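PDB 5VEN: ectonucleotide pyrophosphatase/phosphodiesterase family member 5 from Mus musculus, which probably hydrolyses phosphodiester bonds as a zinc-dependent ectoenzyme of the nucleotide pyrophosphatase/phosphodiesterase family, with a restricted capacity to cleave nucleotides. Local coordinates for residues 22-27 / 174-179; 56-61 / 222-227; 84-89 / 100-105. All coordinates share one frame; numbering follows the deposited sequence.

Interaction 1 (22-27 / 174-179); sequences DGFRWD and EEPDDT. With ZN (zinc ion), chain L; ZN (zinc ion), chain K; ZN (zinc ion), chain M.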
loop_
_atom_site.group_PDB
_atom_site.type_symbol
_atom_site.label_atom_id
_atom_site.label_comp_id
_atom_site.label_asym_id
_atom_site.label_seq_id
_atom_site.Cartn_x
_atom_site.Cartn_y
_atom_site.Cartn_z
ATOM N N ASP A 22 -1.659 -7.268 -2.675
ATOM C CA ASP A 22 -2.542 -6.351 -1.962
ATOM C C ASP A 22 -3.220 -7.052 -0.788
ATOM O O ASP A 22 -3.712 -8.174 -0.928
ATOM C CB ASP A 22 -3.582 -5.779 -2.927
ATOM C CG ASP A 22 -4.139 -4.466 -2.446
ATOM O OD1 ASP A 22 -4.684 -4.445 -1.322
ATOM O OD2 ASP A 22 -4.009 -3.443 -3.146
ATOM N N GLY A 23 -3.226 -6.389 0.362
ATOM C CA GLY A 23 -4.005 -6.861 1.500
ATOM C C GLY A 23 -3.465 -8.129 2.111
ATOM O O GLY A 23 -4.248 -8.929 2.643
ATOM N N PHE A 24 -2.146 -8.325 2.097
ATOM C CA PHE A 24 -1.542 -9.543 2.648
ATOM C C PHE A 24 -1.149 -9.243 4.092
ATOM O O PHE A 24 -0.065 -8.705 4.390
ATOM C CB PHE A 24 -0.362 -10.017 1.810
ATOM C CG PHE A 24 -0.007 -11.454 2.024
ATOM C CD1 PHE A 24 0.450 -11.925 3.273
ATOM C CD2 PHE A 24 -0.150 -12.365 0.987
ATOM C CE1 PHE A 24 0.785 -13.245 3.435
ATOM C CE2 PHE A 24 0.190 -13.711 1.175
ATOM C CZ PHE A 24 0.638 -14.128 2.410
ATOM N N ARG A 25 -2.078 -9.555 5.000
ATOM C CA ARG A 25 -1.870 -9.345 6.425
ATOM C C ARG A 25 -0.677 -10.163 6.924
ATOM O O ARG A 25 -0.452 -11.290 6.490
ATOM C CB ARG A 25 -3.141 -9.740 7.204
ATOM C CG ARG A 25 -3.196 -9.202 8.595
ATOM C CD ARG A 25 -4.616 -9.420 9.181
ATOM N NE ARG A 25 -4.775 -10.772 9.684
ATOM C CZ ARG A 25 -5.912 -11.263 10.182
ATOM N NH1 ARG A 25 -7.028 -10.541 10.183
ATOM N NH2 ARG A 25 -5.933 -12.516 10.686
ATOM N N TRP A 26 0.085 -9.574 7.835
ATOM C CA TRP A 26 1.341 -10.152 8.312
ATOM C C TRP A 26 1.218 -11.619 8.777
ATOM O O TRP A 26 2.149 -12.409 8.585
ATOM C CB TRP A 26 1.909 -9.289 9.444
ATOM C CG TRP A 26 1.059 -9.370 10.696
ATOM C CD1 TRP A 26 -0.127 -8.743 10.939
ATOM C CD2 TRP A 26 1.318 -10.196 11.821
ATOM N NE1 TRP A 26 -0.618 -9.114 12.180
ATOM C CE2 TRP A 26 0.239 -10.025 12.730
ATOM C CE3 TRP A 26 2.366 -11.055 12.162
ATOM C CZ2 TRP A 26 0.193 -10.656 13.968
ATOM C CZ3 TRP A 26 2.316 -11.699 13.415
ATOM C CH2 TRP A 26 1.222 -11.504 14.285
ATOM N N ASP A 27 0.099 -12.011 9.384
ATOM C CA ASP A 27 -0.046 -13.369 9.929
ATOM C C ASP A 27 -0.679 -14.367 8.950
ATOM O O ASP A 27 -0.851 -15.558 9.291
ATOM C CB ASP A 27 -0.850 -13.316 11.220
ATOM C CG ASP A 27 -2.263 -12.807 10.999
ATOM O OD1 ASP A 27 -3.117 -12.973 11.902
ATOM O OD2 ASP A 27 -2.529 -12.276 9.901
ATOM N N GLU A 174 -3.733 -8.241 -6.983
ATOM C CA GLU A 174 -4.867 -7.746 -6.222
ATOM C C GLU A 174 -5.330 -8.678 -5.111
ATOM O O GLU A 174 -6.223 -8.292 -4.350
ATOM C CB GLU A 174 -6.019 -7.494 -7.164
ATOM C CG GLU A 174 -5.776 -6.359 -8.167
ATOM C CD GLU A 174 -4.931 -6.750 -9.405
ATOM O OE1 GLU A 174 -4.494 -5.859 -10.167
ATOM O OE2 GLU A 174 -4.689 -7.938 -9.645
ATOM N N GLU A 175 -4.811 -9.901 -5.040
ATOM C CA GLU A 175 -5.110 -10.834 -3.967
ATOM C C GLU A 175 -3.943 -10.834 -3.002
ATOM O O GLU A 175 -2.803 -10.629 -3.428
ATOM C CB GLU A 175 -5.374 -12.254 -4.534
ATOM C CG GLU A 175 -6.683 -12.356 -5.332
ATOM C CD GLU A 175 -7.953 -12.334 -4.471
ATOM O OE1 GLU A 175 -7.914 -11.920 -3.292
ATOM O OE2 GLU A 175 -8.999 -12.737 -5.006
ATOM N N PRO A 176 -4.201 -11.140 -1.714
ATOM C CA PRO A 176 -5.477 -11.660 -1.156
ATOM C C PRO A 176 -6.498 -10.606 -0.699
ATOM O O PRO A 176 -7.463 -10.914 -0.017
ATOM C CB PRO A 176 -4.993 -12.498 0.020
ATOM C CG PRO A 176 -3.785 -11.742 0.521
ATOM C CD PRO A 176 -3.096 -11.245 -0.733
ATOM N N ASP A 177 -6.271 -9.339 -1.046
ATOM C CA ASP A 177 -7.191 -8.276 -0.659
ATOM C C ASP A 177 -8.614 -8.556 -1.128
ATOM O O ASP A 177 -9.560 -8.437 -0.343
ATOM C CB ASP A 177 -6.717 -6.943 -1.224
ATOM C CG ASP A 177 -7.687 -5.811 -0.949
ATOM O OD1 ASP A 177 -7.655 -5.258 0.163
ATOM O OD2 ASP A 177 -8.512 -5.507 -1.873
ATOM N N ASP A 178 -8.800 -8.835 -2.429
ATOM C CA ASP A 178 -10.154 -8.932 -2.968
ATOM C C ASP A 178 -10.960 -10.026 -2.275
ATOM O O ASP A 178 -12.105 -9.801 -1.848
ATOM C CB ASP A 178 -10.117 -9.177 -4.471
ATOM C CG ASP A 178 -10.083 -7.888 -5.261
ATOM O OD1 ASP A 178 -10.456 -6.811 -4.691
ATOM O OD2 ASP A 178 -9.672 -7.950 -6.438
ATOM N N THR A 179 -10.380 -11.204 -2.124
ATOM C CA THR A 179 -11.109 -12.282 -1.455
ATOM C C THR A 179 -11.290 -11.990 0.038
ATOM O O THR A 179 -12.347 -12.288 0.617
ATOM C CB THR A 179 -10.397 -13.617 -1.702
ATOM O OG1 THR A 179 -10.501 -13.939 -3.085
ATOM C CG2 THR A 179 -11.047 -14.730 -0.844
HETATM ZN ZN ZN L . -4.718 -2.535 -0.765
HETATM ZN ZN ZN K . -8.955 -3.656 0.131
HETATM ZN ZN ZN M . -9.882 -6.337 -7.406
HETATM O O HOH W 1 -6.872 -9.927 2.695
HETATM O O HOH W 2 -8.998 -2.235 -1.263
HETATM O O HOH W 3 -8.655 -4.840 -6.628
HETATM O O HOH W 4 -7.225 -2.787 -1.233
#
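Asp22 and Asp177 lie alongside each other and point the same way, their carboxylate planes 56° apart, yet each serves its own zinc ion: Asp22 OD1 binds one zinc at 2.0 Å, and Asp177 OD1 binds the second at 2.1 Å. Asp177 CG, anti to the backbone N (chi1 176°), brings the carboxylate to that metal. Packing is tight here, with Asp22 OD1 3.2 Å from Asp177 CB. Gly23, which brings no side chain, has its CA 3.8 Å from that same CB. Tyr172 grips Asp22 OD2, while His181 and His325 complete the protein ligands of the second zinc. This is the two-zinc centre of the alkaline phosphatase superfamily, built where the adjacent parallel strands 15-21 and 168-173 end. A cis peptide precedes Pro176, the N-cap of helix 177-183, and Asp177 N donates a weak, bent bond (128°) to Asp22 O. The Pro176 ring crosses Phe24 at about a right angle, its CD 3.6 Å from Phe24 CD2. Replacing Phe24 by an alanine is likely to leave Pro176 CG and CD without their aromatic neighbour and open a gap toward Val197 of helix 190-210. The margins are looser: at one, a water bridges Gly23 O and Pro176 O; at another, Asp178, partly exposed, turns off to a third zinc, bound through OD2 at 1.9 Å and shared with Glu145.

Interaction 2 (56-61 / 222-227); sequences TKTYPN and TSDHGM. With ZN (zinc ion), chain L.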
loop_
_atom_site.group_PDB
_atom_site.type_symbol
_atom_site.label_atom_id
_atom_site.label_comp_id
_atom_site.label_asym_id
_atom_site.label_seq_id
_atom_site.Cartn_x
_atom_site.Cartn_y
_atom_site.Cartn_z
ATOM N N THR A 56 -5.103 3.191 6.334
ATOM C CA THR A 56 -4.465 1.934 5.918
ATOM C C THR A 56 -5.195 1.381 4.688
ATOM O O THR A 56 -5.759 0.258 4.669
ATOM C CB THR A 56 -4.432 0.947 7.096
ATOM O OG1 THR A 56 -5.760 0.806 7.618
ATOM C CG2 THR A 56 -3.456 1.438 8.153
ATOM N N LYS A 57 -5.183 2.200 3.624
ATOM C CA LYS A 57 -5.774 1.915 2.319
ATOM C C LYS A 57 -4.682 1.829 1.250
ATOM O O LYS A 57 -3.513 2.161 1.487
ATOM C CB LYS A 57 -6.802 2.979 1.890
ATOM C CG LYS A 57 -8.047 3.127 2.765
ATOM C CD LYS A 57 -9.054 2.058 2.582
ATOM C CE LYS A 57 -10.335 2.448 3.288
ATOM N NZ LYS A 57 -11.359 1.514 2.925
ATOM N N THR A 58 -5.102 1.383 0.059
ATOM C CA THR A 58 -4.174 0.947 -0.987
ATOM C C THR A 58 -3.351 2.110 -1.552
ATOM O O THR A 58 -2.124 2.020 -1.627
ATOM C CB THR A 58 -4.944 0.241 -2.098
ATOM O OG1 THR A 58 -5.518 -0.988 -1.578
ATOM C CG2 THR A 58 -4.057 -0.142 -3.260
ATOM N N TYR A 59 -4.004 3.171 -1.996
ATOM C CA TYR A 59 -3.229 4.204 -2.706
ATOM C C TYR A 59 -2.337 5.003 -1.756
ATOM O O TYR A 59 -1.145 5.188 -2.077
ATOM C CB TYR A 59 -4.158 5.079 -3.551
ATOM C CG TYR A 59 -4.330 4.430 -4.913
ATOM C CD1 TYR A 59 -4.744 3.109 -5.045
ATOM C CD2 TYR A 59 -3.938 5.073 -6.046
ATOM C CE1 TYR A 59 -4.852 2.514 -6.323
ATOM C CE2 TYR A 59 -4.047 4.503 -7.266
ATOM C CZ TYR A 59 -4.487 3.234 -7.419
ATOM O OH TYR A 59 -4.533 2.716 -8.703
ATOM N N PRO A 60 -2.791 5.376 -0.552
ATOM C CA PRO A 60 -1.863 6.030 0.386
ATOM C C PRO A 60 -0.657 5.166 0.697
ATOM O O PRO A 60 0.475 5.664 0.767
ATOM C CB PRO A 60 -2.731 6.286 1.638
ATOM C CG PRO A 60 -4.114 6.377 1.130
ATOM C CD PRO A 60 -4.175 5.384 -0.048
ATOM N N ASN A 61 -0.867 3.855 0.897
ATOM C CA ASN A 61 0.242 3.045 1.355
ATOM C C ASN A 61 1.207 2.668 0.250
ATOM O O ASN A 61 2.433 2.644 0.505
ATOM C CB ASN A 61 -0.269 1.814 2.099
ATOM C CG ASN A 61 -0.462 2.147 3.564
ATOM O OD1 ASN A 61 0.495 2.175 4.335
ATOM N ND2 ASN A 61 -1.655 2.585 3.912
ATOM N N THR A 222 6.088 -7.615 -0.119
ATOM C CA THR A 222 5.396 -6.925 0.957
ATOM C C THR A 222 3.954 -6.674 0.535
ATOM O O THR A 222 3.435 -7.321 -0.386
ATOM C CB THR A 222 6.183 -5.657 1.341
ATOM O OG1 THR A 222 5.650 -5.077 2.535
ATOM C CG2 THR A 222 6.210 -4.622 0.205
ATOM N N SER A 223 3.303 -5.727 1.215
ATOM C CA SER A 223 1.915 -5.404 0.944
ATOM C C SER A 223 1.677 -4.012 1.479
ATOM O O SER A 223 2.562 -3.407 2.092
ATOM C CB SER A 223 0.985 -6.464 1.555
ATOM O OG SER A 223 -0.370 -6.225 1.224
ATOM N N ASP A 224 0.468 -3.520 1.265
ATOM C CA ASP A 224 0.053 -2.194 1.665
ATOM C C ASP A 224 -0.672 -2.134 3.005
ATOM O O ASP A 224 -0.574 -1.126 3.714
ATOM C CB ASP A 224 -0.829 -1.589 0.570
ATOM C CG ASP A 224 -1.990 -2.460 0.103
ATOM O OD1 ASP A 224 -2.057 -3.686 0.403
ATOM O OD2 ASP A 224 -2.881 -1.888 -0.597
ATOM N N HIS A 225 -1.332 -3.222 3.395
ATOM C CA HIS A 225 -2.148 -3.238 4.611
ATOM C C HIS A 225 -2.661 -4.669 4.780
ATOM O O HIS A 225 -2.514 -5.532 3.888
ATOM C CB HIS A 225 -3.346 -2.291 4.525
ATOM C CG HIS A 225 -4.165 -2.546 3.303
ATOM N ND1 HIS A 225 -4.948 -3.677 3.139
ATOM C CD2 HIS A 225 -4.218 -1.873 2.127
ATOM C CE1 HIS A 225 -5.432 -3.694 1.907
ATOM N NE2 HIS A 225 -4.990 -2.619 1.260
ATOM N N GLY A 226 -3.282 -4.895 5.930
ATOM C CA GLY A 226 -3.948 -6.170 6.249
ATOM C C GLY A 226 -5.438 -6.099 6.018
ATOM O O GLY A 226 -5.922 -5.518 5.041
ATOM N N MET A 227 -6.186 -6.675 6.949
ATOM C CA MET A 227 -7.611 -6.880 6.772
ATOM C C MET A 227 -8.185 -7.282 8.133
ATOM O O MET A 227 -7.527 -8.021 8.874
ATOM C CB MET A 227 -7.872 -7.981 5.723
ATOM C CG MET A 227 -9.333 -8.090 5.283
ATOM S SD MET A 227 -9.964 -6.800 4.192
ATOM C CE MET A 227 -8.916 -7.046 2.773
HETATM ZN ZN ZN L . -4.718 -2.535 -0.765
HETATM O O HOH W 4 -7.225 -2.787 -1.233
#
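Thr58 meets Asp224 and His225 at one zinc ion of the two-zinc site that this family shares with alkaline phosphatase, with Thr58 opening helix 58-67 and the other two lying in the loop after strand 217-222. The His225 ring sets the geometry. Thr58 OG1 lies at its edge, near the ring plane and 3.3 Å from His225 NE2, whereas Asp224 OD1 sits over one face, 3.2 Å above the plane and offset toward the rim. Thr58 OG1, His225 NE2 and Asp224 OD2 come so close because all three bind the metal, NE2 at 2.0 Å and OG1 at 1.9 Å. Both Asp224 and His225 place CG between the backbone N and the carbonyl carbon (chi1 51° and 53°), which turns their side chains toward the helix start. Rotation of the ring is fixed from behind: His225 ND1 donates to Gly226 O at 2.8 Å, nearly straight (164°) and within the ring plane, so NE2 faces the zinc. Asp224 OD1 is held by Gly23 N. Thr56 O packs against His225 CG and also accepts from ND1 of His325, whose NE2 binds the second zinc. Beside the site, Asn61 CB comes 3.4 Å from Asp224 O, while Asn61 OD1 takes Val53 N. Lys57 O collects two bonds from one residue, Asn61 N at 3.2 Å and Asn61 ND2 at 3.1 Å.

Interaction 3 (84-89 / 100-105); sequences PILNKS and SKFWEE. With FUC (alpha-L-fucopyranose), chain F; NAG (2-acetamido-2-deoxy-beta-D-glucopyranose), chain B.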
loop_
_atom_site.group_PDB
_atom_site.type_symbol
_atom_site.label_atom_id
_atom_site.label_comp_id
_atom_site.label_asym_id
_atom_site.label_seq_id
_atom_site.Cartn_x
_atom_site.Cartn_y
_atom_site.Cartn_z
ATOM N N PRO A 84 -9.648 20.994 -2.547
ATOM C CA PRO A 84 -10.404 22.243 -2.720
ATOM C C PRO A 84 -9.667 23.282 -3.537
ATOM O O PRO A 84 -10.319 24.215 -4.015
ATOM C CB PRO A 84 -10.623 22.731 -1.272
ATOM C CG PRO A 84 -9.463 22.165 -0.522
ATOM C CD PRO A 84 -9.121 20.844 -1.185
ATOM N N ILE A 85 -8.348 23.185 -3.683
ATOM C CA ILE A 85 -7.629 24.107 -4.570
ATOM C C ILE A 85 -7.870 23.713 -6.015
ATOM O O ILE A 85 -8.202 24.544 -6.874
ATOM C CB ILE A 85 -6.120 24.105 -4.241
ATOM C CG1 ILE A 85 -5.850 24.527 -2.797
ATOM C CG2 ILE A 85 -5.354 24.978 -5.219
ATOM C CD1 ILE A 85 -6.219 25.936 -2.483
ATOM N N LEU A 86 -7.714 22.421 -6.310
ATOM C CA LEU A 86 -7.990 21.943 -7.647
ATOM C C LEU A 86 -9.470 22.012 -7.980
ATOM O O LEU A 86 -9.806 22.074 -9.165
ATOM C CB LEU A 86 -7.478 20.499 -7.818
ATOM C CG LEU A 86 -5.995 20.251 -7.573
ATOM C CD1 LEU A 86 -5.673 18.739 -7.669
ATOM C CD2 LEU A 86 -5.130 20.996 -8.573
ATOM N N ASN A 87 -10.342 22.015 -6.967
ATOM C CA ASN A 87 -11.783 21.788 -7.124
ATOM C C ASN A 87 -12.013 20.536 -7.971
ATOM O O ASN A 87 -12.768 20.535 -8.951
ATOM C CB ASN A 87 -12.566 22.997 -7.708
ATOM C CG ASN A 87 -14.087 22.701 -7.748
ATOM O OD1 ASN A 87 -14.578 22.070 -6.800
ATOM N ND2 ASN A 87 -14.816 23.096 -8.825
ATOM N N LYS A 88 -11.331 19.449 -7.584
ATOM C CA LYS A 88 -11.453 18.174 -8.274
ATOM C C LYS A 88 -11.495 17.031 -7.268
ATOM O O LYS A 88 -10.863 17.084 -6.210
ATOM C CB LYS A 88 -10.289 17.939 -9.258
ATOM C CG LYS A 88 -10.421 18.759 -10.543
ATOM C CD LYS A 88 -9.075 19.037 -11.193
ATOM C CE LYS A 88 -9.077 20.286 -12.138
ATOM N NZ LYS A 88 -8.283 21.464 -11.557
ATOM N N SER A 89 -12.194 15.963 -7.663
ATOM C CA SER A 89 -12.206 14.700 -6.945
ATOM C C SER A 89 -11.254 13.696 -7.580
ATOM O O SER A 89 -10.898 13.783 -8.765
ATOM C CB SER A 89 -13.615 14.105 -6.940
ATOM O OG SER A 89 -14.473 14.951 -6.217
ATOM N N SER A 100 -2.633 14.210 -12.719
ATOM C CA SER A 100 -1.273 14.280 -12.199
ATOM C C SER A 100 -1.156 15.146 -10.955
ATOM O O SER A 100 -0.297 14.891 -10.104
ATOM C CB SER A 100 -0.337 14.828 -13.285
ATOM O OG SER A 100 -0.498 14.118 -14.489
ATOM N N LYS A 101 -1.965 16.204 -10.849
ATOM C CA LYS A 101 -1.826 17.114 -9.709
ATOM C C LYS A 101 -2.144 16.431 -8.380
ATOM O O LYS A 101 -1.691 16.894 -7.335
ATOM C CB LYS A 101 -2.711 18.345 -9.925
ATOM C CG LYS A 101 -2.187 19.320 -11.064
ATOM C CD LYS A 101 -0.851 19.898 -10.675
ATOM C CE LYS A 101 -0.304 20.848 -11.738
ATOM N NZ LYS A 101 -1.019 22.137 -11.736
ATOM N N PHE A 102 -2.907 15.342 -8.379
ATOM C CA PHE A 102 -3.114 14.633 -7.121
ATOM C C PHE A 102 -1.856 13.937 -6.611
ATOM O O PHE A 102 -1.779 13.662 -5.406
ATOM C CB PHE A 102 -4.244 13.620 -7.246
ATOM C CG PHE A 102 -5.580 14.213 -6.969
ATOM C CD1 PHE A 102 -5.999 14.419 -5.661
ATOM C CD2 PHE A 102 -6.410 14.594 -8.007
ATOM C CE1 PHE A 102 -7.203 14.994 -5.404
ATOM C CE2 PHE A 102 -7.636 15.159 -7.743
ATOM C CZ PHE A 102 -8.027 15.356 -6.455
ATOM N N TRP A 103 -0.872 13.673 -7.485
ATOM C CA TRP A 103 0.350 12.934 -7.176
ATOM C C TRP A 103 1.571 13.813 -6.975
ATOM O O TRP A 103 2.591 13.341 -6.453
ATOM C CB TRP A 103 0.648 11.951 -8.307
ATOM C CG TRP A 103 -0.471 10.963 -8.539
ATOM C CD1 TRP A 103 -1.599 11.153 -9.299
ATOM C CD2 TRP A 103 -0.601 9.658 -7.954
ATOM N NE1 TRP A 103 -2.395 10.044 -9.242
ATOM C CE2 TRP A 103 -1.803 9.109 -8.429
ATOM C CE3 TRP A 103 0.197 8.897 -7.102
ATOM C CZ2 TRP A 103 -2.231 7.827 -8.078
ATOM C CZ3 TRP A 103 -0.232 7.626 -6.748
ATOM C CH2 TRP A 103 -1.427 7.109 -7.241
ATOM N N GLU A 104 1.501 15.075 -7.378
ATOM C CA GLU A 104 2.709 15.845 -7.581
ATOM C C GLU A 104 3.202 16.568 -6.325
ATOM O O GLU A 104 4.154 17.346 -6.415
ATOM C CB GLU A 104 2.483 16.823 -8.739
ATOM C CG GLU A 104 2.674 16.071 -10.051
ATOM C CD GLU A 104 2.273 16.823 -11.321
ATOM O OE1 GLU A 104 1.535 17.823 -11.268
ATOM O OE2 GLU A 104 2.706 16.392 -12.393
ATOM N N GLU A 105 2.596 16.328 -5.160
ATOM C CA GLU A 105 3.183 16.828 -3.921
ATOM C C GLU A 105 4.409 16.024 -3.507
ATOM O O GLU A 105 5.081 16.397 -2.545
ATOM C CB GLU A 105 2.125 16.842 -2.807
ATOM C CG GLU A 105 0.974 17.738 -3.205
ATOM C CD GLU A 105 -0.177 17.812 -2.225
ATOM O OE1 GLU A 105 -1.148 18.512 -2.572
ATOM O OE2 GLU A 105 -0.139 17.195 -1.143
HETATM C C1 FUC F . -17.059 18.265 -10.640
HETATM C C2 FUC F . -16.092 17.063 -10.680
HETATM C C3 FUC F . -14.883 17.313 -9.783
HETATM C C4 FUC F . -15.384 17.686 -8.350
HETATM C C5 FUC F . -16.267 18.908 -8.423
HETATM C C6 FUC F . -16.865 19.288 -7.080
HETATM O O2 FUC F . -15.697 16.770 -12.003
HETATM O O3 FUC F . -13.996 16.110 -9.737
HETATM O O4 FUC F . -16.160 16.632 -7.771
HETATM O O5 FUC F . -17.375 18.658 -9.291
HETATM C C1 NAG B . -16.248 22.789 -9.032
HETATM C C2 NAG B . -17.209 23.958 -9.349
HETATM C C3 NAG B . -18.581 23.439 -9.799
HETATM C C4 NAG B . -18.449 22.482 -10.970
HETATM C C5 NAG B . -17.560 21.318 -10.568
HETATM C C6 NAG B . -17.337 20.357 -11.717
HETATM C C7 NAG B . -16.826 26.051 -8.141
HETATM C C8 NAG B . -17.147 26.840 -6.918
HETATM N N2 NAG B . -17.373 24.839 -8.207
HETATM O O3 NAG B . -19.400 24.533 -10.203
HETATM O O4 NAG B . -19.737 21.998 -11.343
HETATM O O5 NAG B . -16.270 21.804 -10.151
HETATM O O6 NAG B . -16.417 19.322 -11.392
HETATM O O7 NAG B . -16.109 26.491 -9.038
#
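In the glycosylated hairpin of strands 80-83 and 88-91, Leu86 from the turn reaches across to Lys101 and Phe102 of the loop that precedes helix 109-115. Leu86 CD1 does the touching: it sits over one face of the Phe102 ring, 4.2 Å from the centroid and 15° off the normal, a CH-pi contact, and also lies 3.7 Å from Lys101 CB. At the ring's edge, Phe102 CZ comes within 3.3 Å of Lys88 O. The ring thus has leucine on a face and hairpin backbone at its rim; Phe90 and Met81 add further packing. Lys101 turns its amine away from the contact, and Lys88 folds back along its own hairpin, where NZ donates to Leu86 O at 2.9 Å. The side chain of Asn87 leads off in the other direction, with CG anti to its N (chi1 -176°), and ND2 is bonded covalently to N-acetylglucosamine C1. Fucose joined to that sugar returns to the protein: Ser89 N donates to its O3 at 2.8 Å (168°), and Ser89 OG shares a hydrogen bond with its O4. With positive phi at Asn87, and with Asn87 and Lys88 both facing Asp83, the turn is a G1 beta bulge carrying an Asn-Lys-Ser glycosylation sequon.

How the interactions relate
Interactions 1 and 2 build one metal centre from alternating chain segments, with centres 9 Å apart. Asp22 from 22-27 joins the three ligands of interaction 2 on a single zinc, 4.5 Å from the zinc held by Asp177, and one water is within coordinating distance of both metals (2.6 and 2.4 Å). Phe24 N to Ser223 OG, at 2.9 Å, is a probable backbone-to-side-chain hydrogen bond between them. Interaction 3 belongs to the glycosylated surface, about 21 Å from interaction 2 and 29 Å from interaction 1, centre to centre. It still touches the helix bearing Thr58, since Tyr59 CD2 packs 3.4 Å from Trp103 CH2; its nearest atoms to interaction 1 remain about 12 Å away.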